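Local coordinates for START domain-containing protein 10 (PDB 6SER), which transfers phosphatidylcholine and phosphatidylethanolamine between membranes, preferring species with a palmitoyl or stearoyl chain and an unsaturated 18-carbon chain, at residues Val85-Glu90 with Arg134-Met139. Numbering follows the deposited sequence.
Sequences VLHDIE and RSWLPM
H87 presents the edge of its imidazole to one face of the W136 indole, a T-shaped pair inside the helix-grip fold of the START domain. The contact joins the end of helix 79-87 to strand 127-139 of the curved sheet. The planes stand at 86°. The H87 ring centroid lies 4.4 Å from that of the five-membered ring of W136. H87 CE1 makes the nearest approach, 3.3 Å from W136 CG. In W136, chi1 (49°) places CG between the backbone N and the carbonyl carbon, and chi2 (98°) turns the indole face to meet this edge.

Beside the ring pair, I89 CD1 approaches the R134 guanidinium obliquely, 3.7 Å from NH1. One water links the two segments. It takes a hydrogen bond from R134 NH1 at 2.6 Å. It gives one to H87 O at 2.9 Å. It also bonds in the imidazole plane to H87 ND1, at 2.8 Å.

R134 NH1 also forms salt bridges with D113, its strongest partner, and D104. Around H87, W236 stacks on the imidazole and Y83 adds a second edge-to-face pair. At the turn between the helices, D88 is the N-cap of helix 89-95, and its OD2 accepts the Y91 N-H.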
ATOM      1  N   VAL A  85       6.602  10.276  -0.940  1.00 24.22           N
ATOM      2  CA  VAL A  85       5.484  10.161  -1.872  1.00 30.14           C
ATOM      3  C   VAL A  85       4.509   9.087  -1.408  1.00 30.72           C
ATOM      4  O   VAL A  85       3.288   9.273  -1.455  1.00 29.61           O
ATOM      5  CB  VAL A  85       6.024   9.882  -3.283  1.00 31.01           C
ATOM      6  CG1 VAL A  85       4.888   9.550  -4.243  1.00 31.61           C
ATOM      7  CG2 VAL A  85       6.829  11.077  -3.760  1.00 31.42           C
ATOM      8  N   LEU A  86       5.032   7.953  -0.940  1.00 19.84           N
ATOM      9  CA  LEU A  86       4.153   6.929  -0.391  1.00 26.19           C
ATOM     10  C   LEU A  86       3.412   7.425   0.845  1.00 30.06           C
ATOM     11  O   LEU A  86       2.257   7.047   1.060  1.00 33.77           O
ATOM     12  CB  LEU A  86       4.951   5.669  -0.062  1.00 24.13           C
ATOM     13  CG  LEU A  86       5.450   4.902  -1.294  1.00 39.00           C
ATOM     14  CD1 LEU A  86       6.235   3.651  -0.904  1.00 35.52           C
ATOM     15  CD2 LEU A  86       4.284   4.553  -2.184  1.00 39.59           C
ATOM     16  N   HIS A  87       4.041   8.282   1.650  1.00 27.27           N
ATOM     17  CA  HIS A  87       3.414   8.743   2.884  1.00 26.30           C
ATOM     18  C   HIS A  87       2.418   9.876   2.658  1.00 27.39           C
ATOM     19  O   HIS A  87       1.469  10.015   3.435  1.00 33.11           O
ATOM     20  CB  HIS A  87       4.483   9.205   3.879  1.00 26.89           C
ATOM     21  CG  HIS A  87       4.902   8.151   4.859  1.00 27.71           C
ATOM     22  ND1 HIS A  87       4.050   7.645   5.817  1.00 26.73           N
ATOM     23  CD2 HIS A  87       6.095   7.533   5.055  1.00 24.79           C
ATOM     24  CE1 HIS A  87       4.693   6.752   6.552  1.00 26.01           C
ATOM     25  NE2 HIS A  87       5.935   6.662   6.107  1.00 29.27           N
ATOM     26  N   ASP A  88       2.606  10.689   1.612  1.00 27.78           N
ATOM     27  CA  ASP A  88       1.905  11.969   1.477  1.00 26.91           C
ATOM     28  C   ASP A  88       0.483  11.747   0.984  1.00 23.62           C
ATOM     29  O   ASP A  88       0.216  11.755  -0.219  1.00 28.12           O
ATOM     30  CB  ASP A  88       2.666  12.890   0.527  1.00 28.96           C
ATOM     31  CG  ASP A  88       2.220  14.341   0.637  1.00 28.43           C
ATOM     32  OD1 ASP A  88       3.091  15.229   0.680  1.00 29.03           O
ATOM     33  OD2 ASP A  88       0.995  14.591   0.682  1.00 26.50           O
ATOM     34  N   ILE A  89      -0.450  11.595   1.931  1.00 24.74           N
ATOM     35  CA  ILE A  89      -1.863  11.401   1.588  1.00 30.73           C
ATOM     36  C   ILE A  89      -2.367  12.523   0.694  1.00 29.63           C
ATOM     37  O   ILE A  89      -3.090  12.281  -0.280  1.00 30.32           O
ATOM     38  CB  ILE A  89      -2.726  11.278   2.861  1.00 34.53           C
ATOM     39  CG1 ILE A  89      -2.533   9.912   3.507  1.00 38.57           C
ATOM     40  CG2 ILE A  89      -4.198  11.449   2.531  1.00 33.18           C
ATOM     41  CD1 ILE A  89      -1.737   9.956   4.754  1.00 46.61           C
ATOM     42  N   GLU A  90      -1.997  13.767   1.009  1.00 26.26           N
ATOM     43  CA  GLU A  90      -2.497  14.910   0.250  1.00 30.82           C
ATOM     44  C   GLU A  90      -2.074  14.845  -1.212  1.00 31.36           C
ATOM     45  O   GLU A  90      -2.878  15.117  -2.111  1.00 30.46           O
ATOM     46  CB  GLU A  90      -1.999  16.211   0.880  1.00 30.64           C
ATOM     47  CG  GLU A  90      -2.328  17.414   0.038  1.00 36.79           C
ATOM     48  CD  GLU A  90      -1.759  18.720   0.593  1.00 42.50           C
ATOM     49  OE1 GLU A  90      -2.330  19.770   0.265  1.00 42.16           O
ATOM     50  OE2 GLU A  90      -0.757  18.706   1.336  1.00 37.99           O
ATOM     51  N   ARG A 134      -2.056   0.955   8.894  1.00 26.92           N
ATOM     52  CA  ARG A 134      -0.794   1.177   8.204  1.00 25.38           C
ATOM     53  C   ARG A 134       0.301   1.357   9.241  1.00 27.77           C
ATOM     54  O   ARG A 134       0.082   2.008  10.269  1.00 28.86           O
ATOM     55  CB  ARG A 134      -0.885   2.428   7.300  1.00 27.14           C
ATOM     56  CG  ARG A 134       0.313   2.666   6.396  1.00 37.09           C
ATOM     57  CD  ARG A 134       0.033   3.766   5.371  1.00 38.32           C
ATOM     58  NE  ARG A 134       0.124   5.120   5.930  1.00 59.26           N
ATOM     59  CZ  ARG A 134      -0.914   5.838   6.366  1.00 54.91           C
ATOM     60  NH1 ARG A 134      -0.723   7.068   6.847  1.00 43.09           N
ATOM     61  NH2 ARG A 134      -2.144   5.337   6.326  1.00 56.37           N
ATOM     62  N   SER A 135       1.478   0.785   8.981  1.00 26.71           N
ATOM     63  CA  SER A 135       2.627   1.017   9.847  1.00 25.21           C
ATOM     64  C   SER A 135       3.907   1.085   9.030  1.00 26.77           C
ATOM     65  O   SER A 135       4.040   0.414   8.003  1.00 29.60           O
ATOM     66  CB  SER A 135       2.765  -0.061  10.911  1.00 24.01           C
ATOM     67  OG  SER A 135       3.679   0.368  11.909  1.00 29.03           O
ATOM     68  N   TRP A 136       4.851   1.896   9.498  1.00 24.82           N
ATOM     69  CA  TRP A 136       6.045   2.219   8.733  1.00 27.66           C
ATOM     70  C   TRP A 136       7.282   2.148   9.611  1.00 28.71           C
ATOM     71  O   TRP A 136       7.223   2.391  10.818  1.00 29.80           O
ATOM     72  CB  TRP A 136       5.940   3.608   8.094  1.00 24.20           C
ATOM     73  CG  TRP A 136       5.502   4.702   9.021  1.00 25.78           C
ATOM     74  CD1 TRP A 136       6.310   5.599   9.666  1.00 23.54           C
ATOM     75  CD2 TRP A 136       4.154   5.045   9.384  1.00 24.98           C
ATOM     76  NE1 TRP A 136       5.550   6.474  10.410  1.00 24.79           N
ATOM     77  CE2 TRP A 136       4.227   6.152  10.261  1.00 25.36           C
ATOM     78  CE3 TRP A 136       2.897   4.529   9.052  1.00 25.97           C
ATOM     79  CZ2 TRP A 136       3.085   6.752  10.809  1.00 28.81           C
ATOM     80  CZ3 TRP A 136       1.764   5.115   9.608  1.00 22.98           C
ATOM     81  CH2 TRP A 136       1.865   6.213  10.472  1.00 28.87           C
ATOM     82  N   LEU A 137       8.414   1.817   8.983  1.00 33.14           N
ATOM     83  CA  LEU A 137       9.666   1.637   9.705  1.00 30.95           C
ATOM     84  C   LEU A 137      10.869   1.913   8.811  1.00 37.70           C
ATOM     85  O   LEU A 137      11.141   1.144   7.878  1.00 35.50           O
ATOM     86  CB  LEU A 137       9.759   0.213  10.266  1.00 30.51           C
ATOM     87  CG  LEU A 137      10.915  -0.075  11.225  1.00 41.55           C
ATOM     88  CD1 LEU A 137      10.815   0.825  12.455  1.00 33.39           C
ATOM     89  CD2 LEU A 137      10.918  -1.543  11.633  1.00 43.62           C
ATOM     90  N   PRO A 138      11.681   2.929   9.085  1.00 32.69           N
ATOM     91  CA  PRO A 138      12.927   3.099   8.372  1.00 38.98           C
ATOM     92  C   PRO A 138      13.901   2.060   8.933  1.00 37.79           C
ATOM     93  O   PRO A 138      13.973   1.977  10.043  1.00 44.47           O
ATOM     94  CB  PRO A 138      13.389   4.468   8.817  1.00 32.34           C
ATOM     95  CG  PRO A 138      12.147   5.085   9.309  1.00 37.99           C
ATOM     96  CD  PRO A 138      11.363   3.988   9.957  1.00 31.28           C
ATOM     97  N   MET A 139      14.527   1.241   8.108  1.00 44.48           N
ATOM     98  CA  MET A 139      15.482   0.229   8.618  1.00 53.45           C
ATOM     99  C   MET A 139      16.829   0.610   8.034  1.00 63.95           C
ATOM    100  O   MET A 139      17.131   0.184   6.961  1.00 68.87           O
ATOM    101  CB  MET A 139      15.192  -1.217   8.206  1.00 55.35           C
ATOM    102  CG  MET A 139      13.937  -1.866   8.734  1.00 71.81           C
ATOM    103  SD  MET A 139      13.764  -2.008  10.551  1.00105.36           S
ATOM    104  CE  MET A 139      15.056  -3.168  10.979  1.00 62.87           C
TER
HETATM  105  O   HOH W   1       1.327   8.235   5.692  1.00 40.12           O